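Local coordinates for protein beta-glucosidase (Chaetomella raphigera, PDB 6JXG) that probably hydrolyses terminal, non-reducing beta-D-glucosyl residues with release of beta-D-glucose, as a secreted family 3 glycoside hydrolase of cellulose degradation, at residues A71-Q77 / A504-Q509; S80-I84 / L650-K655; R327-R331 / N513-I518; A111-K116 / L181-F186. All coordinates share one frame; numbering follows the deposited sequence.

Contacts 1 and 2 tie the N-terminal domain of this family 3 enzyme to its other two domains; contact 3 adjoins the first seam and contact 4 lies inside the N-terminal domain. The first two share the chain around helix 75-79: residues 71-77 meet the C-terminal domain and residues 80-84 strand 649-658 of the fibronectin type III-like domain, centres about 17 Å apart. Contact 3, centred about 10 Å from contact 1, pairs helices 323-332 and 511-519; I329 packs on P73, and A330 on S507, so the two form one continuous interface. Contact 4 closes the shortest loop, within those of contacts 1 and 2, and touches contact 2 where W184 packs on R651; its centre is about 28 Å from that of contact 3.

Contact 1 (A71-Q77 / A504-Q509)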
loop_
_atom_site.group_PDB
_atom_site.type_symbol
_atom_site.label_atom_id
_atom_site.label_comp_id
_atom_site.label_asym_id
_atom_site.label_seq_id
_atom_site.Cartn_x
_atom_site.Cartn_y
_atom_site.Cartn_z
ATOM N N ALA A 71 13.871 5.225 -5.517
ATOM C CA ALA A 71 12.454 5.478 -5.661
ATOM C C ALA A 71 11.787 4.114 -5.997
ATOM O O ALA A 71 11.812 3.658 -7.139
ATOM C CB ALA A 71 12.191 6.534 -6.723
ATOM N N PHE A 72 11.359 3.415 -4.945
ATOM C CA PHE A 72 10.807 2.105 -5.065
ATOM C C PHE A 72 9.424 2.181 -5.710
ATOM O O PHE A 72 8.808 3.234 -5.752
ATOM C CB PHE A 72 10.676 1.428 -3.710
ATOM C CG PHE A 72 12.000 1.136 -3.000
ATOM C CD1 PHE A 72 12.740 0.007 -3.281
ATOM C CD2 PHE A 72 12.521 2.047 -2.112
ATOM C CE1 PHE A 72 13.953 -0.205 -2.616
ATOM C CE2 PHE A 72 13.709 1.818 -1.445
ATOM C CZ PHE A 72 14.431 0.686 -1.745
ATOM N N PRO A 73 8.920 1.060 -6.233
ATOM C CA PRO A 73 7.531 0.979 -6.677
ATOM C C PRO A 73 6.553 1.343 -5.571
ATOM O O PRO A 73 6.842 1.204 -4.345
ATOM C CB PRO A 73 7.365 -0.493 -7.053
ATOM C CG PRO A 73 8.722 -0.962 -7.405
ATOM C CD PRO A 73 9.679 -0.161 -6.548
ATOM N N THR A 74 5.416 1.814 -5.990
ATOM C CA THR A 74 4.291 2.172 -5.089
ATOM C C THR A 74 3.808 0.979 -4.311
ATOM O O THR A 74 3.990 -0.183 -4.717
ATOM C CB THR A 74 3.128 2.755 -5.875
ATOM O OG1 THR A 74 2.667 1.784 -6.795
ATOM C CG2 THR A 74 3.574 4.017 -6.643
ATOM N N GLY A 75 3.145 1.252 -3.201
ATOM C CA GLY A 75 2.486 0.223 -2.431
ATOM C C GLY A 75 1.611 -0.668 -3.285
ATOM O O GLY A 75 1.626 -1.875 -3.151
ATOM N N ILE A 76 0.818 -0.072 -4.164
ATOM C CA ILE A 76 -0.215 -0.838 -4.848
ATOM C C ILE A 76 0.432 -1.721 -5.882
ATOM O O ILE A 76 -0.093 -2.842 -6.128
ATOM C CB ILE A 76 -1.345 0.075 -5.433
ATOM C CG1 ILE A 76 -2.592 -0.733 -5.820
ATOM C CG2 ILE A 76 -0.848 0.882 -6.634
ATOM C CD1 ILE A 76 -3.256 -1.465 -4.675
ATOM N N GLN A 77 1.516 -1.236 -6.507
ATOM C CA GLN A 77 2.360 -2.071 -7.424
ATOM C C GLN A 77 2.977 -3.225 -6.696
ATOM O O GLN A 77 3.012 -4.359 -7.223
ATOM C CB GLN A 77 3.476 -1.261 -8.104
ATOM C CG GLN A 77 4.320 -2.089 -9.144
ATOM C CD GLN A 77 3.492 -2.188 -10.390
ATOM O OE1 GLN A 77 2.510 -1.486 -10.455
ATOM N NE2 GLN A 77 3.930 -2.942 -11.410
ATOM N N ALA A 504 0.323 -1.848 -16.339
ATOM C CA ALA A 504 1.725 -1.835 -15.885
ATOM C C ALA A 504 1.894 -1.166 -14.527
ATOM O O ALA A 504 2.960 -1.267 -13.913
ATOM C CB ALA A 504 2.552 -1.084 -16.910
ATOM N N GLY A 505 0.850 -0.449 -14.079
ATOM C CA GLY A 505 0.832 0.214 -12.779
ATOM C C GLY A 505 1.731 1.417 -12.669
ATOM O O GLY A 505 1.988 2.080 -13.671
ATOM N N VAL A 506 2.265 1.654 -11.461
ATOM C CA VAL A 506 3.038 2.830 -11.121
ATOM C C VAL A 506 4.181 2.343 -10.234
ATOM O O VAL A 506 4.005 1.977 -9.083
ATOM C CB VAL A 506 2.198 3.959 -10.489
ATOM C CG1 VAL A 506 1.367 4.634 -11.570
ATOM C CG2 VAL A 506 1.197 3.405 -9.487
ATOM N N SER A 507 5.334 2.251 -10.867
ATOM C CA SER A 507 6.368 1.294 -10.456
ATOM C C SER A 507 7.767 1.843 -10.220
ATOM O O SER A 507 8.718 1.075 -10.117
ATOM C CB SER A 507 6.403 0.067 -11.432
ATOM O OG SER A 507 6.807 0.385 -12.758
ATOM N N GLY A 508 7.901 3.157 -10.012
ATOM C CA GLY A 508 9.167 3.672 -9.551
ATOM C C GLY A 508 10.240 3.679 -10.614
ATOM O O GLY A 508 9.968 3.480 -11.826
ATOM N N GLN A 509 11.489 3.817 -10.149
ATOM C CA GLN A 509 12.625 4.136 -11.028
ATOM C C GLN A 509 12.927 3.132 -12.115
ATOM O O GLN A 509 13.418 3.522 -13.220
ATOM C CB GLN A 509 13.901 4.401 -10.213
ATOM C CG GLN A 509 14.470 3.160 -9.477
ATOM C CD GLN A 509 15.513 3.542 -8.453
ATOM O OE1 GLN A 509 15.317 4.475 -7.670
ATOM N NE2 GLN A 509 16.641 2.845 -8.461
#
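A71 and Q509 begin the seam between the N-terminal domain, of the TIM-barrel clan, and the C-terminal domain of the family 3 fold, where the lead-in to helix 75-79 lies along the loop between strand 498-503 and helix 511-519. Q509 grips the A71 backbone twice: A71 N donates to Q509 OE1 at 2.7 Å, the donor tilted 34° from the amide plane, and Q509 N donates to A71 O at 3.0 Å. The F72 ring packs on R90, A93 and E97 of helix 84-100, and the buried F72 carbonyl oxygen has no partner in the model. P73 then rests the CG corner of its ring 3.4 Å from S507 O. T74 is the N-cap of the helix. With OG1 lying between the backbone N and the carbonyl carbon (chi1 61°), the hydroxyl can accept from Q77 N at 3.2 Å while donating to V506 O at 2.7 Å, in the carbonyl plane; T74 N adds a weak bond to the same oxygen. A valine here would probably leave Q77 N without its cap and V506 O without the stronger of these two bonds. I76 brings CG2 against V506 CG2. The Q77 chain, bent at chi2 (78°), turns its amide back over the loop: NE2 reaches A504 O and OE1 meets V506 N, both weakly. A CB on G505 would collide with that OE1, which lies only 3.3 Å from G505 CA. Q77 CG and CD both pack against S507 CB, each at 3.8 Å.

Contact 2 (S80-I84 / L650-K655); sequences STWDI and LRGFDK
W82 and F653 meet as a T-shaped pair where the loop between helices 75-79 and 84-100 of the N-terminal domain abuts strand 649-658, an edge strand of an antiparallel sheet in the fibronectin type III-like domain. The edge of the indole points at the face of the phenyl ring, with planes at 86° and centroids 5.4 Å apart; W82 CE3 is the atom that leads, 3.6 Å from F653 CG. Beyond it W82 CZ3 reaches L650 CD2 at 3.7 Å, the two side chains coming from opposite directions, while W82 NE1 is bonded to K528 O outside the contact. The backbone joins in as well, W82 O lying near the plane of the phenyl ring at its CE2 edge, and I84 CG2 approaches F653 CE2 obliquely, at 4.1 Å. Further along the strand, K655 reaches across the turn. Its CB passes W82 O at 3.9 Å. CG, anti to the backbone N (chi1 -172°), starts a fully extended chain that carries CD past D83 CB at 4.0 Å and, with CE, alongside T81 O. The ammonium at its tip donates to T81 O, in the carbonyl plane and on a lone pair, and also bonds S526 OG. The T81 hydroxyl faces its own chain: OG1 accepts from D83 N in an ST turn and is bonded to T78 O. D83, the N-cap of helix 84-100, is joined to K655 through one water, which donates to D83 OD2 at 2.7 Å and accepts from K655 NZ at 2.9 Å.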
loop_
_atom_site.group_PDB
_atom_site.type_symbol
_atom_site.label_atom_id
_atom_site.label_comp_id
_atom_site.label_asym_id
_atom_site.label_seq_id
_atom_site.Cartn_x
_atom_site.Cartn_y
_atom_site.Cartn_z
ATOM N N SER A 80 0.375 -5.772 -6.039
ATOM C CA SER A 80 0.059 -6.414 -7.308
ATOM C C SER A 80 0.947 -7.590 -7.696
ATOM O O SER A 80 0.589 -8.385 -8.590
ATOM C CB SER A 80 -0.014 -5.427 -8.486
ATOM O OG SER A 80 -0.960 -4.355 -8.230
ATOM N N THR A 81 2.117 -7.699 -7.027
ATOM C CA THR A 81 2.970 -8.864 -7.219
ATOM C C THR A 81 2.478 -10.078 -6.552
ATOM O O THR A 81 2.924 -11.163 -6.927
ATOM C CB THR A 81 4.393 -8.648 -6.642
ATOM O OG1 THR A 81 4.302 -8.650 -5.191
ATOM C CG2 THR A 81 4.965 -7.360 -7.210
ATOM N N TRP A 82 1.639 -9.896 -5.512
ATOM C CA TRP A 82 1.137 -10.951 -4.650
ATOM C C TRP A 82 2.302 -11.865 -4.153
ATOM O O TRP A 82 2.133 -13.083 -4.001
ATOM C CB TRP A 82 0.088 -11.813 -5.353
ATOM C CG TRP A 82 -1.156 -11.119 -5.676
ATOM C CD1 TRP A 82 -1.311 -10.098 -6.577
ATOM C CD2 TRP A 82 -2.482 -11.423 -5.187
ATOM N NE1 TRP A 82 -2.639 -9.688 -6.613
ATOM C CE2 TRP A 82 -3.382 -10.479 -5.784
ATOM C CE3 TRP A 82 -3.000 -12.366 -4.295
ATOM C CZ2 TRP A 82 -4.746 -10.471 -5.529
ATOM C CZ3 TRP A 82 -4.380 -12.367 -4.060
ATOM C CH2 TRP A 82 -5.224 -11.417 -4.682
ATOM N N ASP A 83 3.489 -11.255 -3.999
ATOM C CA ASP A 83 4.750 -12.022 -3.737
ATOM C C ASP A 83 5.341 -11.590 -2.391
ATOM O O ASP A 83 5.969 -10.576 -2.325
ATOM C CB ASP A 83 5.718 -11.848 -4.903
ATOM C CG ASP A 83 6.958 -12.726 -4.747
ATOM O OD1 ASP A 83 7.204 -13.150 -3.596
ATOM O OD2 ASP A 83 7.562 -13.035 -5.770
ATOM N N ILE A 84 5.038 -12.314 -1.300
ATOM C CA ILE A 84 5.510 -11.857 0.001
ATOM C C ILE A 84 7.019 -11.681 0.143
ATOM O O ILE A 84 7.468 -10.907 0.976
ATOM C CB ILE A 84 4.993 -12.735 1.171
ATOM C CG1 ILE A 84 5.437 -14.181 1.021
ATOM C CG2 ILE A 84 3.520 -12.503 1.305
ATOM C CD1 ILE A 84 4.952 -15.157 2.085
ATOM N N LEU A 650 -10.901 -13.340 0.484
ATOM C CA LEU A 650 -9.573 -13.842 0.299
ATOM C C LEU A 650 -8.997 -14.189 1.638
ATOM O O LEU A 650 -9.035 -13.338 2.519
ATOM C CB LEU A 650 -8.675 -12.776 -0.337
ATOM C CG LEU A 650 -7.311 -13.276 -0.759
ATOM C CD1 LEU A 650 -7.260 -14.247 -1.913
ATOM C CD2 LEU A 650 -6.266 -12.167 -0.925
ATOM N N ARG A 651 -8.514 -15.422 1.797
ATOM C CA ARG A 651 -7.812 -15.836 3.020
ATOM C C ARG A 651 -6.517 -16.591 2.804
ATOM O O ARG A 651 -5.922 -17.162 3.768
ATOM C CB ARG A 651 -8.772 -16.623 3.956
ATOM C CG ARG A 651 -9.988 -15.855 4.428
ATOM C CD ARG A 651 -9.659 -14.664 5.326
ATOM N NE ARG A 651 -10.779 -14.194 6.112
ATOM C CZ ARG A 651 -11.247 -12.953 6.165
ATOM N NH1 ARG A 651 -10.703 -11.962 5.445
ATOM N NH2 ARG A 651 -12.262 -12.695 6.939
ATOM N N GLY A 652 -6.010 -16.560 1.583
ATOM C CA GLY A 652 -4.727 -17.206 1.296
ATOM C C GLY A 652 -4.293 -16.903 -0.126
ATOM O O GLY A 652 -5.125 -16.711 -0.990
ATOM N N PHE A 653 -2.996 -16.840 -0.339
ATOM C CA PHE A 653 -2.458 -16.778 -1.682
ATOM C C PHE A 653 -1.072 -17.302 -1.655
ATOM O O PHE A 653 -0.384 -17.202 -0.612
ATOM C CB PHE A 653 -2.528 -15.346 -2.263
ATOM C CG PHE A 653 -1.797 -14.296 -1.452
ATOM C CD1 PHE A 653 -2.411 -13.669 -0.385
ATOM C CD2 PHE A 653 -0.500 -13.930 -1.772
ATOM C CE1 PHE A 653 -1.724 -12.746 0.370
ATOM C CE2 PHE A 653 0.194 -12.971 -1.066
ATOM C CZ PHE A 653 -0.434 -12.329 0.010
ATOM N N ASP A 654 -0.616 -17.837 -2.759
ATOM C CA ASP A 654 0.721 -18.449 -2.818
ATOM C C ASP A 654 1.178 -18.398 -4.272
ATOM O O ASP A 654 0.479 -18.842 -5.159
ATOM C CB ASP A 654 0.641 -19.906 -2.284
ATOM C CG ASP A 654 2.018 -20.559 -2.092
ATOM O OD1 ASP A 654 3.042 -19.787 -2.078
ATOM O OD2 ASP A 654 2.064 -21.821 -1.984
ATOM N N LYS A 655 2.370 -17.868 -4.539
ATOM C CA LYS A 655 2.795 -17.635 -5.899
ATOM C C LYS A 655 3.828 -18.719 -6.271
ATOM O O LYS A 655 4.830 -18.855 -5.557
ATOM C CB LYS A 655 3.390 -16.222 -6.006
ATOM C CG LYS A 655 3.702 -15.765 -7.457
ATOM C CD LYS A 655 3.990 -14.291 -7.540
ATOM C CE LYS A 655 3.847 -13.737 -8.958
ATOM N NZ LYS A 655 4.169 -12.292 -9.043
HETATM O O HOH W 1 6.941 -12.380 -8.305
#

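Contact 3 (R327-R331 / N513-I518); sequences RAIAR and NGLADI
N513 lies over the guanidinium of R327, its CB above the centre of one face, 3.6 Å from R327 NE, and its amide nearly parallel to the guanidinium (17°), stacked on it. The amide nitrogen ND2 is turned to E510 OE1 instead. One residue on, G514 is where the backbones come closest: its CA is 3.8 Å from R331 CA, and a CB there would run into A330 C and R331 N. This glycine thus lets helix 323-332, which leads into an edge strand of the C-terminal domain's sheet, lie close against helix 511-519 of that domain; segments 327-331 and 513-518 cross at -54°, their axes 7.7 Å apart. D517 receives the R327 guanidinium side-on, nearly coplanar with its carboxylate: R327 NH2 bonds D517 OD1 at 2.7 Å on the syn lone pair, and R327 NE bonds D517 OD2 at 3.1 Å. A methionine in place of R327 would probably leave the carboxylate without its salt-bridge mate and N513 without a flat group to stack on. R331 CD passes 3.3 Å from D517 OD2; the R331 guanidinium stays beyond salt-bridge range and may add a weaker attraction. I518 CD1 lies against R331, 3.1 Å from its O and 3.4 Å from its CG.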
loop_
_atom_site.group_PDB
_atom_site.type_symbol
_atom_site.label_atom_id
_atom_site.label_comp_id
_atom_site.label_asym_id
_atom_site.label_seq_id
_atom_site.Cartn_x
_atom_site.Cartn_y
_atom_site.Cartn_z
ATOM N N ARG A 327 13.340 -3.247 -9.636
ATOM C CA ARG A 327 13.059 -3.835 -10.928
ATOM C C ARG A 327 12.169 -5.060 -10.829
ATOM O O ARG A 327 11.257 -5.248 -11.639
ATOM C CB ARG A 327 14.350 -4.190 -11.658
ATOM C CG ARG A 327 14.076 -4.576 -13.126
ATOM C CD ARG A 327 15.380 -4.847 -13.792
ATOM N NE ARG A 327 15.164 -5.317 -15.162
ATOM C CZ ARG A 327 16.081 -5.218 -16.111
ATOM N NH1 ARG A 327 17.248 -4.637 -15.864
ATOM N NH2 ARG A 327 15.837 -5.695 -17.325
ATOM N N ALA A 328 12.405 -5.940 -9.853
ATOM C CA ALA A 328 11.640 -7.152 -9.761
ATOM C C ALA A 328 10.145 -6.863 -9.493
ATOM O O ALA A 328 9.279 -7.509 -10.083
ATOM C CB ALA A 328 12.222 -8.092 -8.713
ATOM N N ILE A 329 9.852 -5.860 -8.668
ATOM C CA ILE A 329 8.453 -5.445 -8.447
ATOM C C ILE A 329 7.846 -4.688 -9.618
ATOM O O ILE A 329 6.667 -4.902 -9.925
ATOM C CB ILE A 329 8.366 -4.653 -7.121
ATOM C CG1 ILE A 329 8.694 -5.600 -5.951
ATOM C CG2 ILE A 329 7.012 -3.962 -6.976
ATOM C CD1 ILE A 329 8.925 -4.960 -4.641
ATOM N N ALA A 330 8.612 -3.827 -10.292
ATOM C CA ALA A 330 8.148 -3.153 -11.503
ATOM C C ALA A 330 7.778 -4.188 -12.540
ATOM O O ALA A 330 6.810 -4.020 -13.271
ATOM C CB ALA A 330 9.206 -2.249 -12.079
ATOM N N ARG A 331 8.519 -5.287 -12.571
ATOM C CA ARG A 331 8.217 -6.363 -13.514
ATOM C C ARG A 331 7.063 -7.259 -13.065
ATOM O O ARG A 331 6.112 -7.539 -13.793
ATOM C CB ARG A 331 9.522 -7.196 -13.695
ATOM C CG ARG A 331 9.476 -8.467 -14.526
ATOM C CD ARG A 331 10.825 -9.202 -14.376
ATOM N NE ARG A 331 10.779 -9.860 -13.093
ATOM C CZ ARG A 331 11.782 -10.114 -12.223
ATOM N NH1 ARG A 331 12.985 -9.740 -12.456
ATOM N NH2 ARG A 331 11.538 -10.820 -11.088
ATOM N N ASN A 513 12.250 -0.767 -17.366
ATOM C CA ASN A 513 12.928 -2.098 -17.396
ATOM C C ASN A 513 12.000 -3.268 -17.064
ATOM O O ASN A 513 11.935 -4.305 -17.801
ATOM C CB ASN A 513 14.178 -2.114 -16.521
ATOM C CG ASN A 513 15.343 -1.416 -17.199
ATOM O OD1 ASN A 513 15.430 -1.397 -18.430
ATOM N ND2 ASN A 513 16.256 -0.910 -16.420
ATOM N N GLY A 514 11.174 -3.078 -16.041
ATOM C CA GLY A 514 10.258 -4.099 -15.724
ATOM C C GLY A 514 9.294 -4.328 -16.872
ATOM O O GLY A 514 9.006 -5.463 -17.259
ATOM N N LEU A 515 8.805 -3.263 -17.472
ATOM C CA LEU A 515 7.888 -3.387 -18.607
ATOM C C LEU A 515 8.489 -4.144 -19.781
ATOM O O LEU A 515 7.827 -5.013 -20.376
ATOM C CB LEU A 515 7.473 -1.992 -19.071
ATOM C CG LEU A 515 6.640 -1.962 -20.328
ATOM C CD1 LEU A 515 5.266 -2.561 -19.941
ATOM C CD2 LEU A 515 6.490 -0.569 -21.004
ATOM N N ALA A 516 9.713 -3.776 -20.172
ATOM C CA ALA A 516 10.382 -4.502 -21.276
ATOM C C ALA A 516 10.660 -5.942 -20.974
ATOM O O ALA A 516 10.617 -6.786 -21.870
ATOM C CB ALA A 516 11.679 -3.827 -21.654
ATOM N N ASP A 517 10.934 -6.252 -19.718
ATOM C CA ASP A 517 11.170 -7.648 -19.285
ATOM C C ASP A 517 9.936 -8.484 -19.670
ATOM O O ASP A 517 10.049 -9.683 -19.988
ATOM C CB ASP A 517 11.351 -7.796 -17.759
ATOM C CG ASP A 517 12.692 -7.270 -17.244
ATOM O OD1 ASP A 517 13.621 -7.041 -18.044
ATOM O OD2 ASP A 517 12.831 -7.092 -16.010
ATOM N N ILE A 518 8.767 -7.867 -19.599
ATOM C CA ILE A 518 7.512 -8.556 -19.994
ATOM C C ILE A 518 7.214 -8.429 -21.492
ATOM O O ILE A 518 6.888 -9.436 -22.169
ATOM C CB ILE A 518 6.317 -8.068 -19.113
ATOM C CG1 ILE A 518 6.407 -8.756 -17.741
ATOM C CG2 ILE A 518 4.940 -8.338 -19.730
ATOM C CD1 ILE A 518 6.977 -7.852 -16.752
#

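Contact 4 (A111-K116 / L181-F186); sequences AGPIGK and LYLWPF
A buried, mainly apolar contact inside the N-terminal domain joins A111 and I114, in the loop following strand 105-106, to P185, F186 and Y182 at the junction of helices 175-182 and 184-191. A111 carries one end. Its CB stands over the centre of the F186 ring in a CH-pi contact, 3.7 Å from the centroid and 13° off the ring normal, and also meets P185 CB at 3.8 Å. Between the two ends, a water donates to both A111 O (2.8 Å) and Y182 O (2.9 Å), linking two backbone carbonyls that cannot bond each other. I114 carries the other end: a chi1 of 69° aims CG1 and CD1 at the tyrosine, and CD1 extends to Y182 CE1 at 3.5 Å and to L181 CG at 3.9 Å, crossing the tyrosine side chain at about a right angle, while the second branch of I114, CG2, reaches P185 CG. K116 bends past the phenol, and its ammonium goes on to salt bridges with D549 and E553. The loop itself is fastened by E161, whose carboxylate accepts from the backbone N of I114, G115 and K116. Helix 131-147 flanks this junction, with M138 against A111, N134 against P185 and P131 against L181, while strand 151-157 backs it through A154 on the F186 side chain.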
loop_
_atom_site.group_PDB
_atom_site.type_symbol
_atom_site.label_atom_id
_atom_site.label_comp_id
_atom_site.label_asym_id
_atom_site.label_seq_id
_atom_site.Cartn_x
_atom_site.Cartn_y
_atom_site.Cartn_z
ATOM N N ALA A 111 -1.702 1.415 5.677
ATOM C CA ALA A 111 -2.903 0.567 5.869
ATOM C C ALA A 111 -4.241 1.272 5.702
ATOM O O ALA A 111 -5.283 0.595 5.673
ATOM C CB ALA A 111 -2.917 -0.045 7.246
ATOM N N GLY A 112 -4.226 2.606 5.697
ATOM C CA GLY A 112 -5.449 3.464 5.643
ATOM C C GLY A 112 -5.031 4.716 4.858
ATOM O O GLY A 112 -4.161 5.488 5.273
ATOM N N PRO A 113 -5.650 4.965 3.710
ATOM C CA PRO A 113 -6.787 4.278 3.121
ATOM C C PRO A 113 -6.457 2.845 2.603
ATOM O O PRO A 113 -5.305 2.556 2.131
ATOM C CB PRO A 113 -7.102 5.147 1.947
ATOM C CG PRO A 113 -5.755 5.717 1.511
ATOM C CD PRO A 113 -5.107 6.021 2.822
ATOM N N ILE A 114 -7.449 1.972 2.646
ATOM C CA ILE A 114 -7.359 0.692 1.936
ATOM C C ILE A 114 -7.729 0.910 0.463
ATOM O O ILE A 114 -7.277 0.163 -0.416
ATOM C CB ILE A 114 -8.219 -0.440 2.556
ATOM C CG1 ILE A 114 -9.723 -0.200 2.379
ATOM C CG2 ILE A 114 -7.886 -0.698 4.042
ATOM C CD1 ILE A 114 -10.581 -1.396 2.902
ATOM N N GLY A 115 -8.551 1.942 0.176
ATOM C CA GLY A 115 -8.989 2.244 -1.166
ATOM C C GLY A 115 -10.404 1.752 -1.519
ATOM O O GLY A 115 -10.621 1.372 -2.631
ATOM N N LYS A 116 -11.336 1.822 -0.553
ATOM C CA LYS A 116 -12.741 1.478 -0.731
ATOM C C LYS A 116 -13.413 2.315 -1.837
ATOM O O LYS A 116 -14.391 1.832 -2.475
ATOM C CB LYS A 116 -13.528 1.649 0.589
ATOM C CG LYS A 116 -14.806 2.502 0.442
ATOM C CD LYS A 116 -15.049 3.235 1.657
ATOM C CE LYS A 116 -15.631 4.594 1.621
ATOM N NZ LYS A 116 -17.085 4.699 1.581
ATOM N N LEU A 181 -12.801 -5.050 8.111
ATOM C CA LEU A 181 -12.340 -4.442 6.896
ATOM C C LEU A 181 -11.215 -3.428 7.226
ATOM O O LEU A 181 -10.051 -3.759 7.044
ATOM C CB LEU A 181 -13.516 -3.854 6.164
ATOM C CG LEU A 181 -13.278 -3.407 4.795
ATOM C CD1 LEU A 181 -12.647 -4.606 4.034
ATOM C CD2 LEU A 181 -14.581 -2.936 4.196
ATOM N N TYR A 182 -11.548 -2.263 7.771
ATOM C CA TYR A 182 -10.586 -1.171 7.897
ATOM C C TYR A 182 -9.514 -1.382 8.991
ATOM O O TYR A 182 -8.361 -1.076 8.809
ATOM C CB TYR A 182 -11.334 0.207 8.076
ATOM C CG TYR A 182 -12.239 0.463 6.898
ATOM C CD1 TYR A 182 -11.700 0.838 5.690
ATOM C CD2 TYR A 182 -13.600 0.082 6.937
ATOM C CE1 TYR A 182 -12.515 1.012 4.563
ATOM C CE2 TYR A 182 -14.391 0.196 5.810
ATOM C CZ TYR A 182 -13.860 0.668 4.611
ATOM O OH TYR A 182 -14.621 0.783 3.410
ATOM N N LEU A 183 -9.902 -1.915 10.115
ATOM C CA LEU A 183 -8.943 -2.262 11.197
ATOM C C LEU A 183 -7.983 -3.413 10.901
ATOM O O LEU A 183 -6.837 -3.449 11.399
ATOM C CB LEU A 183 -9.722 -2.528 12.497
ATOM C CG LEU A 183 -8.839 -2.604 13.760
ATOM C CD1 LEU A 183 -8.204 -1.255 14.017
ATOM C CD2 LEU A 183 -9.690 -3.101 14.939
ATOM N N TRP A 184 -8.451 -4.348 10.076
ATOM C CA TRP A 184 -7.783 -5.601 9.902
ATOM C C TRP A 184 -6.254 -5.457 9.527
ATOM O O TRP A 184 -5.372 -6.025 10.164
ATOM C CB TRP A 184 -8.568 -6.407 8.934
ATOM C CG TRP A 184 -7.990 -7.740 8.597
ATOM C CD1 TRP A 184 -6.822 -8.024 7.953
ATOM C CD2 TRP A 184 -8.616 -9.028 8.874
ATOM N NE1 TRP A 184 -6.667 -9.398 7.823
ATOM C CE2 TRP A 184 -7.742 -10.029 8.411
ATOM C CE3 TRP A 184 -9.833 -9.395 9.438
ATOM C CZ2 TRP A 184 -8.049 -11.382 8.491
ATOM C CZ3 TRP A 184 -10.143 -10.769 9.565
ATOM C CH2 TRP A 184 -9.271 -11.738 9.058
ATOM N N PRO A 185 -5.930 -4.572 8.571
ATOM C CA PRO A 185 -4.491 -4.409 8.308
ATOM C C PRO A 185 -3.738 -3.733 9.414
ATOM O O PRO A 185 -2.543 -4.004 9.563
ATOM C CB PRO A 185 -4.417 -3.556 7.078
ATOM C CG PRO A 185 -5.817 -3.243 6.711
ATOM C CD PRO A 185 -6.793 -3.938 7.578
ATOM N N PHE A 186 -4.393 -2.859 10.184
ATOM C CA PHE A 186 -3.712 -2.307 11.345
ATOM C C PHE A 186 -3.462 -3.359 12.410
ATOM O O PHE A 186 -2.392 -3.394 13.053
ATOM C CB PHE A 186 -4.456 -1.116 11.938
ATOM C CG PHE A 186 -4.302 0.137 11.141
ATOM C CD1 PHE A 186 -3.174 0.935 11.287
ATOM C CD2 PHE A 186 -5.284 0.506 10.221
ATOM C CE1 PHE A 186 -3.019 2.103 10.591
ATOM C CE2 PHE A 186 -5.144 1.692 9.519
ATOM C CZ PHE A 186 -4.006 2.531 9.733
HETATM O O HOH W 2 -7.650 1.107 7.083
#